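PDB 5MQ6: polycyclic ketone monooxygenase, which uses FAD and NADPH to insert one oxygen atom beside the carbonyl of ketones, bulky polycyclic ones especially, giving esters or lactones. Local coordinates for residues G117-R126 with L160-A168; K507-T515 with M617-N625. One frame throughout, in Å; residues are numbered along the deposited sequence.

Interaction 1: G117-R126 with L160-A168; sequences GFGGTWWWNR and LLEHAYRIA. With FAD (flavin-adenine dinucleotide), chain B.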
# COMPACT_ATOMS: atom_id res chain seq x y z
N GLY A 117 -3.51 3.98 -17.73
CA GLY A 117 -2.65 5.12 -17.82
C GLY A 117 -1.75 5.19 -16.58
O GLY A 117 -1.79 4.30 -15.74
N PHE A 118 -0.97 6.25 -16.48
CA PHE A 118 -0.04 6.44 -15.38
C PHE A 118 -0.76 6.70 -14.06
O PHE A 118 -1.89 7.22 -14.05
CB PHE A 118 0.92 7.60 -15.64
CG PHE A 118 1.84 7.36 -16.79
CD1 PHE A 118 2.98 6.60 -16.60
CD2 PHE A 118 1.60 7.92 -18.05
CE1 PHE A 118 3.88 6.35 -17.61
CE2 PHE A 118 2.55 7.71 -19.12
CZ PHE A 118 3.66 6.90 -18.87
N GLY A 119 -0.09 6.36 -12.97
CA GLY A 119 -0.59 6.76 -11.66
C GLY A 119 -0.78 5.66 -10.63
O GLY A 119 -0.83 5.96 -9.48
N GLY A 120 -0.90 4.40 -11.07
CA GLY A 120 -1.17 3.30 -10.18
C GLY A 120 -2.41 3.55 -9.29
O GLY A 120 -3.53 3.81 -9.81
N THR A 121 -2.22 3.45 -7.99
CA THR A 121 -3.21 3.87 -7.02
C THR A 121 -4.10 5.07 -7.45
O THR A 121 -5.32 5.01 -7.29
CB THR A 121 -2.50 4.23 -5.70
OG1 THR A 121 -1.80 3.08 -5.18
CG2 THR A 121 -3.49 4.72 -4.65
N TRP A 122 -3.43 6.13 -7.92
CA TRP A 122 -4.08 7.40 -8.30
C TRP A 122 -4.77 7.37 -9.69
O TRP A 122 -5.49 8.32 -10.05
CB TRP A 122 -3.08 8.60 -8.17
CG TRP A 122 -2.45 8.54 -6.80
CD1 TRP A 122 -1.19 8.25 -6.51
CD2 TRP A 122 -3.15 8.60 -5.55
NE1 TRP A 122 -1.01 8.14 -5.13
CE2 TRP A 122 -2.20 8.36 -4.52
CE3 TRP A 122 -4.47 8.82 -5.19
CZ2 TRP A 122 -2.53 8.34 -3.18
CZ3 TRP A 122 -4.80 8.84 -3.84
CH2 TRP A 122 -3.82 8.59 -2.84
N TRP A 123 -4.47 6.33 -10.47
CA TRP A 123 -5.20 6.02 -11.71
C TRP A 123 -6.51 5.31 -11.30
O TRP A 123 -7.56 5.68 -11.73
CB TRP A 123 -4.42 5.08 -12.67
CG TRP A 123 -5.27 4.67 -13.78
CD1 TRP A 123 -6.11 3.58 -13.81
CD2 TRP A 123 -5.49 5.39 -15.02
NE1 TRP A 123 -6.84 3.61 -14.98
CE2 TRP A 123 -6.51 4.71 -15.72
CE3 TRP A 123 -4.99 6.55 -15.55
CZ2 TRP A 123 -6.95 5.09 -17.01
CZ3 TRP A 123 -5.41 6.94 -16.85
CH2 TRP A 123 -6.41 6.21 -17.54
N TRP A 124 -6.42 4.26 -10.51
CA TRP A 124 -7.57 3.42 -10.21
C TRP A 124 -8.62 4.03 -9.29
O TRP A 124 -9.80 3.98 -9.56
CB TRP A 124 -7.10 2.13 -9.64
CG TRP A 124 -6.26 1.24 -10.49
CD1 TRP A 124 -4.95 1.01 -10.35
CD2 TRP A 124 -6.70 0.31 -11.52
NE1 TRP A 124 -4.52 0.07 -11.25
CE2 TRP A 124 -5.58 -0.38 -11.96
CE3 TRP A 124 -7.92 0.05 -12.10
CZ2 TRP A 124 -5.64 -1.31 -12.98
CZ3 TRP A 124 -7.98 -0.92 -13.12
CH2 TRP A 124 -6.84 -1.58 -13.53
N ASN A 125 -8.16 4.66 -8.22
CA ASN A 125 -9.00 5.19 -7.17
C ASN A 125 -9.28 6.60 -7.50
O ASN A 125 -8.36 7.47 -7.59
CB ASN A 125 -8.31 5.06 -5.80
CG ASN A 125 -7.96 3.62 -5.48
OD1 ASN A 125 -8.80 2.88 -5.06
ND2 ASN A 125 -6.70 3.22 -5.67
N ARG A 126 -10.56 6.87 -7.74
CA ARG A 126 -10.97 8.26 -7.97
C ARG A 126 -12.32 8.53 -7.29
O ARG A 126 -13.11 9.35 -7.76
CB ARG A 126 -11.04 8.54 -9.49
CG ARG A 126 -9.91 7.95 -10.35
CD ARG A 126 -10.00 8.57 -11.73
NE ARG A 126 -9.05 7.89 -12.61
CZ ARG A 126 -8.68 8.31 -13.82
NH1 ARG A 126 -9.19 9.40 -14.34
NH2 ARG A 126 -7.82 7.58 -14.56
N LEU A 160 -3.20 14.31 -7.60
CA LEU A 160 -2.25 13.22 -7.51
C LEU A 160 -2.03 12.53 -8.82
O LEU A 160 -0.88 12.21 -9.19
CB LEU A 160 -2.62 12.18 -6.43
CG LEU A 160 -2.42 12.81 -5.06
CD1 LEU A 160 -3.17 12.07 -3.98
CD2 LEU A 160 -1.02 12.97 -4.69
N LEU A 161 -3.12 12.30 -9.51
CA LEU A 161 -3.07 11.74 -10.84
C LEU A 161 -2.38 12.70 -11.86
O LEU A 161 -1.47 12.28 -12.66
CB LEU A 161 -4.46 11.33 -11.24
CG LEU A 161 -4.67 10.83 -12.66
CD1 LEU A 161 -3.88 9.54 -12.81
CD2 LEU A 161 -6.15 10.45 -12.88
N GLU A 162 -2.74 13.97 -11.78
CA GLU A 162 -2.13 14.93 -12.66
C GLU A 162 -0.58 14.98 -12.44
O GLU A 162 0.19 15.14 -13.38
CB GLU A 162 -2.82 16.29 -12.51
CG GLU A 162 -2.05 17.49 -13.06
CD GLU A 162 -2.71 18.83 -12.66
OE1 GLU A 162 -2.17 19.62 -11.83
OE2 GLU A 162 -3.82 19.08 -13.13
N HIS A 163 -0.13 14.82 -11.20
CA HIS A 163 1.28 14.85 -10.92
C HIS A 163 2.03 13.65 -11.54
O HIS A 163 3.16 13.84 -12.04
CB HIS A 163 1.54 14.93 -9.46
CG HIS A 163 2.98 15.11 -9.13
ND1 HIS A 163 3.71 16.24 -9.49
CD2 HIS A 163 3.82 14.35 -8.38
CE1 HIS A 163 4.93 16.17 -9.00
NE2 HIS A 163 5.02 15.05 -8.30
N ALA A 164 1.41 12.49 -11.48
CA ALA A 164 1.89 11.31 -12.20
C ALA A 164 2.10 11.63 -13.70
O ALA A 164 3.15 11.32 -14.29
CB ALA A 164 0.85 10.19 -12.02
N TYR A 165 1.10 12.27 -14.30
CA TYR A 165 1.20 12.78 -15.69
C TYR A 165 2.25 13.82 -15.86
O TYR A 165 2.97 13.80 -16.85
CB TYR A 165 -0.17 13.22 -16.27
CG TYR A 165 -0.81 12.00 -16.76
CD1 TYR A 165 -1.32 11.03 -15.90
CD2 TYR A 165 -0.83 11.72 -18.16
CE1 TYR A 165 -1.92 9.83 -16.38
CE2 TYR A 165 -1.43 10.54 -18.65
CZ TYR A 165 -1.93 9.59 -17.75
OH TYR A 165 -2.36 8.40 -18.24
N ARG A 166 2.40 14.69 -14.86
CA ARG A 166 3.45 15.69 -14.91
C ARG A 166 4.83 15.01 -14.98
O ARG A 166 5.77 15.46 -15.70
CB ARG A 166 3.36 16.63 -13.71
CG ARG A 166 4.54 17.58 -13.56
CD ARG A 166 4.33 18.62 -12.44
NE ARG A 166 3.08 19.33 -12.63
CZ ARG A 166 1.91 19.10 -12.03
NH1 ARG A 166 1.75 18.21 -11.04
NH2 ARG A 166 0.85 19.81 -12.45
N ILE A 167 5.00 13.97 -14.18
CA ILE A 167 6.30 13.28 -14.14
C ILE A 167 6.51 12.59 -15.49
O ILE A 167 7.57 12.73 -16.09
CB ILE A 167 6.41 12.27 -12.99
CG1 ILE A 167 6.44 13.06 -11.67
CG2 ILE A 167 7.70 11.42 -13.08
CD1 ILE A 167 6.05 12.28 -10.46
N ALA A 168 5.51 11.86 -15.96
CA ALA A 168 5.70 11.14 -17.22
C ALA A 168 6.01 12.07 -18.38
O ALA A 168 6.82 11.72 -19.28
CB ALA A 168 4.46 10.33 -17.51
PA FAD B . 0.81 1.23 -7.21
O1A FAD B . -0.10 0.20 -6.62
O2A FAD B . 0.49 2.71 -7.11
O5B FAD B . 0.99 0.88 -8.77
C5B FAD B . 1.27 -0.41 -9.17
C4B FAD B . 0.55 -0.69 -10.47
O4B FAD B . 1.05 -1.95 -10.96
C3B FAD B . -0.97 -0.81 -10.39
O3B FAD B . -1.57 -0.11 -11.44
C2B FAD B . -1.21 -2.29 -10.54
O2B FAD B . -2.46 -2.57 -11.12
C1B FAD B . -0.05 -2.69 -11.43
N9A FAD B . 0.23 -4.10 -11.38
C8A FAD B . 0.45 -4.86 -10.27
N7A FAD B . 0.63 -6.12 -10.65
C5A FAD B . 0.53 -6.22 -11.99
C6A FAD B . 0.67 -7.31 -12.97
N6A FAD B . 0.89 -8.57 -12.67
N1A FAD B . 0.56 -6.92 -14.21
C2A FAD B . 0.30 -5.65 -14.58
N3A FAD B . 0.15 -4.60 -13.80
C4A FAD B . 0.24 -4.87 -12.46
N1 FAD B . 0.36 5.54 0.83
C2 FAD B . 0.96 6.61 1.45
O2 FAD B . 2.13 6.56 1.78
N3 FAD B . 0.26 7.73 1.69
C4 FAD B . -1.03 7.81 1.34
O4 FAD B . -1.61 8.86 1.59
C4X FAD B . -1.77 6.72 0.68
N5 FAD B . -3.10 6.75 0.33
C5X FAD B . -3.63 5.66 -0.28
C6 FAD B . -5.06 5.65 -0.66
C7 FAD B . -5.55 4.42 -1.31
C7M FAD B . -6.99 4.31 -1.75
C8 FAD B . -4.68 3.23 -1.55
C8M FAD B . -5.17 1.96 -2.22
C9 FAD B . -3.35 3.27 -1.17
C9A FAD B . -2.81 4.43 -0.55
N10 FAD B . -1.45 4.40 -0.16
C10 FAD B . -0.92 5.55 0.43
C1' FAD B . -0.56 3.26 -0.45
C2' FAD B . -0.15 3.42 -1.98
O2' FAD B . -0.42 2.18 -2.66
C3' FAD B . 1.32 3.89 -2.22
O3' FAD B . 1.51 5.16 -1.59
C4' FAD B . 1.75 4.16 -3.68
O4' FAD B . 0.74 4.85 -4.53
C5' FAD B . 2.21 2.84 -4.34
O5' FAD B . 2.98 3.20 -5.53
P FAD B . 3.46 1.90 -6.37
O1P FAD B . 3.80 2.48 -7.80
O2P FAD B . 4.48 1.17 -5.49
O3P FAD B . 2.16 0.89 -6.41

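Interaction 2: K507-T515 with M617-N625; sequences KWQTHGAAT and MAKRARSGN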
# COMPACT_ATOMS: atom_id res chain seq x y z
N LYS A 507 10.66 -21.27 -3.87
CA LYS A 507 11.79 -20.97 -2.96
C LYS A 507 11.31 -20.26 -1.68
O LYS A 507 11.63 -20.64 -0.55
CB LYS A 507 12.81 -20.09 -3.66
CG LYS A 507 14.12 -19.85 -2.93
CD LYS A 507 15.01 -18.89 -3.68
CE LYS A 507 16.13 -18.35 -2.79
NZ LYS A 507 16.92 -17.26 -3.45
N TRP A 508 10.52 -19.21 -1.86
CA TRP A 508 10.05 -18.41 -0.75
C TRP A 508 9.27 -19.25 0.28
O TRP A 508 9.45 -19.10 1.47
CB TRP A 508 9.05 -17.38 -1.29
CG TRP A 508 9.04 -16.15 -0.50
CD1 TRP A 508 8.17 -15.82 0.49
CD2 TRP A 508 9.95 -15.05 -0.65
NE1 TRP A 508 8.47 -14.56 0.97
CE2 TRP A 508 9.54 -14.05 0.26
CE3 TRP A 508 11.02 -14.79 -1.51
CZ2 TRP A 508 10.17 -12.87 0.37
CZ3 TRP A 508 11.66 -13.57 -1.39
CH2 TRP A 508 11.24 -12.64 -0.48
N GLN A 509 8.36 -20.09 -0.21
CA GLN A 509 7.47 -20.88 0.66
C GLN A 509 8.22 -22.06 1.31
O GLN A 509 7.94 -22.39 2.45
CB GLN A 509 6.30 -21.43 -0.13
CG GLN A 509 5.35 -20.47 -0.82
CD GLN A 509 4.97 -19.26 0.03
OE1 GLN A 509 4.81 -19.39 1.23
NE2 GLN A 509 4.85 -18.09 -0.60
N THR A 510 9.18 -22.64 0.60
CA THR A 510 9.88 -23.79 1.06
C THR A 510 11.07 -23.49 1.90
O THR A 510 11.24 -24.12 2.90
CB THR A 510 10.36 -24.70 -0.09
OG1 THR A 510 11.27 -23.96 -0.92
CG2 THR A 510 9.20 -25.19 -0.95
N HIS A 511 11.92 -22.55 1.49
CA HIS A 511 13.14 -22.23 2.20
C HIS A 511 12.96 -20.99 3.09
O HIS A 511 13.76 -20.77 4.05
CB HIS A 511 14.25 -22.04 1.15
CG HIS A 511 15.50 -21.31 1.63
ND1 HIS A 511 16.46 -21.90 2.44
CD2 HIS A 511 15.99 -20.08 1.29
CE1 HIS A 511 17.43 -21.03 2.67
NE2 HIS A 511 17.18 -19.93 1.97
N GLY A 512 11.94 -20.18 2.80
CA GLY A 512 11.67 -18.94 3.55
C GLY A 512 12.11 -17.71 2.77
O GLY A 512 12.90 -17.78 1.79
N ALA A 513 11.68 -16.54 3.24
CA ALA A 513 12.07 -15.30 2.59
C ALA A 513 13.58 -15.22 2.47
O ALA A 513 14.32 -15.53 3.43
CB ALA A 513 11.52 -14.11 3.35
N ALA A 514 14.06 -14.82 1.29
CA ALA A 514 15.48 -14.65 1.10
C ALA A 514 15.82 -13.60 0.11
O ALA A 514 15.53 -13.79 -1.06
CB ALA A 514 16.14 -15.97 0.67
N THR A 515 16.48 -12.55 0.56
CA THR A 515 16.90 -11.47 -0.26
C THR A 515 18.17 -10.90 0.30
O THR A 515 18.60 -11.24 1.37
CB THR A 515 15.92 -10.29 -0.22
OG1 THR A 515 15.93 -9.70 1.09
CG2 THR A 515 14.53 -10.77 -0.61
N MET A 617 9.11 -21.31 13.23
CA MET A 617 9.04 -19.93 13.68
C MET A 617 10.13 -19.05 13.08
O MET A 617 9.87 -17.89 12.76
CB MET A 617 8.97 -19.84 15.21
CG MET A 617 7.71 -20.54 15.73
SD MET A 617 6.17 -20.28 14.75
CE MET A 617 5.98 -18.49 14.99
N ALA A 618 11.31 -19.59 12.93
CA ALA A 618 12.40 -18.80 12.40
C ALA A 618 12.28 -18.64 10.86
O ALA A 618 12.60 -17.58 10.26
CB ALA A 618 13.76 -19.35 12.85
N LYS A 619 11.72 -19.67 10.24
CA LYS A 619 11.33 -19.50 8.86
C LYS A 619 10.29 -18.39 8.67
O LYS A 619 10.37 -17.61 7.76
CB LYS A 619 10.79 -20.79 8.31
CG LYS A 619 10.49 -20.80 6.82
CD LYS A 619 10.03 -22.17 6.37
CE LYS A 619 8.79 -22.13 5.53
NZ LYS A 619 8.68 -23.42 4.83
N ARG A 620 9.33 -18.30 9.56
CA ARG A 620 8.35 -17.20 9.51
C ARG A 620 8.98 -15.86 9.83
O ARG A 620 8.74 -14.89 9.18
CB ARG A 620 7.22 -17.48 10.46
CG ARG A 620 6.41 -18.67 9.96
CD ARG A 620 4.91 -18.42 9.90
NE ARG A 620 4.39 -18.45 11.24
CZ ARG A 620 4.18 -19.57 11.93
NH1 ARG A 620 4.45 -20.78 11.40
NH2 ARG A 620 3.69 -19.48 13.16
N ALA A 621 9.87 -15.85 10.79
CA ALA A 621 10.53 -14.66 11.14
C ALA A 621 11.35 -14.10 9.96
O ALA A 621 11.58 -12.91 9.88
CB ALA A 621 11.47 -14.98 12.26
N ARG A 622 11.80 -14.97 9.06
CA ARG A 622 12.63 -14.49 7.98
C ARG A 622 11.88 -13.48 7.11
O ARG A 622 12.54 -12.74 6.36
CB ARG A 622 12.96 -15.64 7.01
CG ARG A 622 13.90 -16.59 7.53
CD ARG A 622 14.04 -17.77 6.56
NE ARG A 622 14.86 -17.37 5.39
CZ ARG A 622 16.06 -17.83 5.06
NH1 ARG A 622 16.70 -18.75 5.78
NH2 ARG A 622 16.66 -17.33 4.00
N SER A 623 10.54 -13.49 7.13
CA SER A 623 9.85 -12.62 6.21
C SER A 623 9.58 -11.23 6.72
O SER A 623 9.05 -10.42 5.97
CB SER A 623 8.55 -13.28 5.68
OG SER A 623 7.60 -13.22 6.73
N GLY A 624 10.00 -10.92 7.94
CA GLY A 624 9.77 -9.59 8.52
C GLY A 624 10.85 -8.63 8.15
O GLY A 624 11.55 -8.83 7.17
N ASN A 625 10.96 -7.58 8.96
CA ASN A 625 11.74 -6.43 8.68
C ASN A 625 12.79 -6.17 9.74
O ASN A 625 12.79 -6.74 10.82
CB ASN A 625 10.80 -5.24 8.62
CG ASN A 625 10.17 -5.03 7.26
OD1 ASN A 625 10.58 -5.56 6.29
ND2 ASN A 625 9.20 -4.13 7.20
O HOH W 1 9.75 -16.53 5.40

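Interaction 1: G117-R126 with L160-A168
The side chain of L161 forks between two very different surfaces: its CD2 methyl sits over one face of the R126 guanidinium, near its centre, 3.4 Å from CZ, while CD1 turns to the main chain of 117-126. CG is anti to the backbone N (chi1 175°), and from there CD1 comes to 3.3 Å from the carbonyl oxygen of F118, a buried oxygen that finds no polar partner in the model. R126 is held from within its own segment, NE donating nearly straight to W123 O, and W61 adds a cation-pi contact.

Aromatic rings do most of the remaining work. Over the centre of the F118 ring sits A168 CB, 3.6 Å from the centroid; the edge of the same ring points at the face of Y165, a T-shaped pair with planes at 84°. The Y165 hydroxyl reaches the main chain and accepts the one hydrogen bond between the segments, F118 N to OH at 3.1 Å. Beside it, A164 CB rests on the CA of G119.

Residues 117-126 form a glycine-rich loop and short helix of the FAD-binding Rossmann-type domain, and helix 157-170 backs them on the side away from the cofactor. T121 N donates to the FAD phosphate oxygen O2A at 2.9 Å, and W124 NE1 to the ribose O3B.

W122 links the two sides. L160 CD1 stands 3.5 Å from the centroid of its six-membered ring, T121 CG2 covers the opposite face, and the far end of the indole brings CH2 to 3.7 Å from flavin N5. Y139, which also binds FAD, accepts the indole N-H at its hydroxyl.

Interaction 2: K507-T515 with M617-N625
R622 and A513 are joined by charged hydrogen bonding: the guanidinium grips a single carbonyl oxygen side-on, NE at 2.7 Å and NH2 at 3.0 Å from A513 O. That oxygen lies in the guanidinium plane, although both nitrogens approach it from the same face of the carbonyl plane. A bend at chi3 (75°) turns the group this way and lays one of its faces over H511 O.

K619 does a similar job at the end of helix 504-511. Its NZ donates to Q509 O at 2.7 Å, in the carbonyl plane, and, from above the plane of the second carbonyl, to T510 O at 3.3 Å, so the ammonium binds two carbonyls of the last helical turn.

Water supplies a further link, accepting from A513 N and donating to K619 O.

Apolar contact is modest. A513 CB meets S623 CA at 3.6 Å, and K619 CG passes G512 CA, where the chain leaves the helix with positive phi.

Segments 507-511 and 617-621 of the two helices run roughly antiparallel, with axes 10.2 Å apart at closest approach and 148° between their directions. Helix 573-585 flanks both: its E577 makes a salt bridge to R622 NH1 and a hydrogen bond to H511 NE2, and A514 touches E576.

Overall arrangement
From the N terminus, the chain passes strand 109-112 before entering interaction 1, which closes a loop of 33 intervening residues, partly helical and without strands, and brings helix 157-170 against the FAD-binding loop and helix 121-124. The chain then runs through the parallel five-stranded sheet and much else before interaction 2 opens. Here 101 residues, including helices 541-562 and 573-585, separate the two segments, which lie on helices 504-511 and 616-621. The contacts therefore follow in series, neither nesting nor crossing. Interactions 1 and 2 lie on opposite sides of the chain's centre, their centres 34 Å apart and their nearest atoms about 18 Å apart. Interaction 1 belongs to the flavin site; interaction 2 lies away from the FAD and NADPH sites.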